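Local coordinates for cupin 2, conserved barrel (Desulfitobacterium hafniense, PDB 2OZJ), which is of unknown function but adopts the small beta-barrel fold of the cupin superfamily and probably works as a two-fold symmetric dimer, at the interface of chains A and B. Numbering follows the deposited sequence. Chains: chain A/B, Cupin 2, conserved barrel.

The interface of chains A and B. Residues chain A 79-80, 84-86; chain B 13-15.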
ATOM      1  N   ASP A  79      -6.677 -14.442 -11.128  1.00 14.84           N
ATOM      2  CA  ASP A  79      -7.700 -14.127 -10.141  1.00 15.19           C
ATOM      3  C   ASP A  79      -7.069 -13.579  -8.857  1.00 15.43           C
ATOM      4  O   ASP A  79      -6.026 -14.066  -8.395  1.00 14.33           O
ATOM      5  CB  ASP A  79      -8.518 -15.380  -9.786  1.00 17.92           C
ATOM      6  CG  ASP A  79      -9.338 -15.901 -10.949  1.00 24.35           C
ATOM      7  OD1 ASP A  79      -9.929 -15.086 -11.689  1.00 26.82           O
ATOM      8  OD2 ASP A  79      -9.385 -17.134 -11.098  1.00 30.23           O
ATOM      9  N   LEU A  80      -7.751 -12.604  -8.272  1.00 14.77           N
ATOM     10  CA  LEU A  80      -7.302 -11.956  -7.048  1.00 16.99           C
ATOM     11  C   LEU A  80      -8.418 -11.898  -6.008  1.00 18.21           C
ATOM     12  O   LEU A  80      -9.615 -11.754  -6.344  1.00 18.67           O
ATOM     13  CB  LEU A  80      -6.770 -10.548  -7.330  1.00 19.42           C
ATOM     14  CG  LEU A  80      -5.504 -10.436  -8.206  1.00 25.99           C
ATOM     15  CD1 LEU A  80      -5.923 -10.059  -9.629  1.00 27.08           C
ATOM     16  CD2 LEU A  80      -4.490  -9.424  -7.671  1.00 25.75           C
ATOM     17  N   ASP A  84      -4.585  -9.803  -1.656  1.00 12.83           N
ATOM     18  CA  ASP A  84      -3.596 -10.100  -2.693  1.00 12.34           C
ATOM     19  C   ASP A  84      -2.932  -8.843  -3.236  1.00 12.29           C
ATOM     20  O   ASP A  84      -3.596  -7.815  -3.417  1.00 14.06           O
ATOM     21  CB  ASP A  84      -4.237 -10.831  -3.875  1.00 14.10           C
ATOM     22  CG  ASP A  84      -4.506 -12.324  -3.618  1.00 16.18           C
ATOM     23  OD1 ASP A  84      -3.944 -13.003  -2.698  1.00 14.96           O
ATOM     24  OD2 ASP A  84      -5.310 -12.839  -4.431  1.00 14.28           O
ATOM     25  N   VAL A  85      -1.632  -8.982  -3.505  1.00 12.89           N
ATOM     26  CA  VAL A  85      -0.830  -8.027  -4.214  1.00 16.53           C
ATOM     27  C   VAL A  85      -0.292  -8.695  -5.471  1.00 13.09           C
ATOM     28  O   VAL A  85       0.021  -9.922  -5.506  1.00 13.98           O
ATOM     29  CB  VAL A  85       0.299  -7.444  -3.304  1.00 16.54           C
ATOM     30  CG1 VAL A  85       1.406  -8.496  -3.045  1.00 15.05           C
ATOM     31  CG2 VAL A  85       0.847  -6.220  -3.893  1.00 24.12           C
ATOM     32  N   LEU A  86      -0.243  -7.912  -6.535  1.00 13.81           N
ATOM     33  CA  LEU A  86       0.409  -8.316  -7.776  1.00 11.42           C
ATOM     34  C   LEU A  86       1.118  -7.116  -8.363  1.00 13.57           C
ATOM     35  O   LEU A  86       0.550  -6.025  -8.386  1.00 16.33           O
ATOM     36  CB  LEU A  86      -0.610  -8.855  -8.796  1.00 10.22           C
ATOM     37  CG  LEU A  86      -0.011  -9.682  -9.952  1.00 11.80           C
ATOM     38  CD1 LEU A  86       0.586 -11.040  -9.529  1.00 11.31           C
ATOM     39  CD2 LEU A  86      -1.069  -9.931 -11.012  1.00 16.83           C
TER
ATOM     40  N   PRO B  13      -0.495 -14.038  -7.346  1.00 12.97           N
ATOM     41  CA  PRO B  13      -0.738 -13.079  -6.281  0.50 12.47           C
ATOM     42  C   PRO B  13      -0.616 -13.742  -4.907  1.00 12.24           C
ATOM     43  O   PRO B  13      -0.913 -14.955  -4.758  1.00 13.48           O
ATOM     44  CB  PRO B  13      -2.179 -12.635  -6.548  0.50 12.81           C
ATOM     45  CG  PRO B  13      -2.806 -13.788  -7.207  0.50 15.46           C
ATOM     46  CD  PRO B  13      -1.730 -14.341  -8.094  0.50 13.87           C
ATOM     47  N   LEU B  14      -0.155 -12.968  -3.944  1.00 12.96           N
ATOM     48  CA  LEU B  14      -0.006 -13.427  -2.585  1.00 13.08           C
ATOM     49  C   LEU B  14      -0.455 -12.285  -1.701  1.00 13.11           C
ATOM     50  O   LEU B  14      -0.304 -11.132  -2.076  1.00 13.36           O
ATOM     51  CB  LEU B  14       1.452 -13.791  -2.271  1.00 13.79           C
ATOM     52  CG  LEU B  14       2.141 -14.872  -3.118  1.00 14.56           C
ATOM     53  CD1 LEU B  14       3.654 -14.884  -2.842  1.00 14.47           C
ATOM     54  CD2 LEU B  14       1.538 -16.226  -2.863  1.00 16.63           C
ATOM     55  N   PRO B  15      -0.923 -12.616  -0.494  1.00 14.62           N
ATOM     56  CA  PRO B  15      -1.191 -11.596   0.486  1.00 17.04           C
ATOM     57  C   PRO B  15       0.112 -10.947   0.887  1.00 17.23           C
ATOM     58  O   PRO B  15       1.149 -11.610   1.067  1.00 13.84           O
ATOM     59  CB  PRO B  15      -1.756 -12.388   1.674  1.00 19.25           C
ATOM     60  CG  PRO B  15      -1.919 -13.735   1.242  1.00 20.94           C
ATOM     61  CD  PRO B  15      -1.157 -13.965   0.021  1.00 16.91           C
TER
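A:Val85 and B:Leu14 pair as backbone partners where strand 84-88 of chain A takes up the short strand 14-15 of chain B in antiparallel fashion. The amide N of A:Val85 gives a hydrogen bond to the carbonyl O of B:Leu14 at 2.9 Å, nearly straight at the hydrogen (163°), with the donor standing above the carbonyl plane. Beta-branched valine favours this extended backbone, and its CG1 lies 3.3 Å from B:Leu14 O. The return bond, from B:Leu14 N to A:Val85 O, is weak at 3.4 Å. Proline on either side of B:Leu14 suits so short a strand: B:Pro13 and B:Pro15 lack an amide hydrogen to donate, and their rings stiffen the segment.

The side chain of A:Asp84 runs beside this ladder, short, flat and forked enough to serve two neighbours. Its CB starts 3.8 Å from CB of B:Pro13, and its carboxylate carbon CG keeps the same ring carbon in contact. At the tip the oxygens part: OD2 lies obliquely beyond the CB-CG edge of the B:Pro13 ring, 3.9 Å from CG, while OD1 reaches toward the B:Leu14-B:Pro15 peptide, 3.8 Å from B:Pro15 N. With CG anti to the carbonyl carbon (chi1 -77°), the carboxylate is turned toward the prolines. Replaced by alanine, the residue would keep its CB contact but would probably open a gap beside ring and peptide.

Beyond it, B:Pro13 CG packs 3.4 Å from the backbone O of A:Asp79, and leucine methyls offer the ring apolar surface: CD2 of A:Leu80 meets CB, and CD1 of A:Leu86 lies 4.1 Å from CA. The patch thus extends a barrel sheet with the partner's N-terminal arm, an exchange repeated by the two-fold axis that probably helps hold the dimer together.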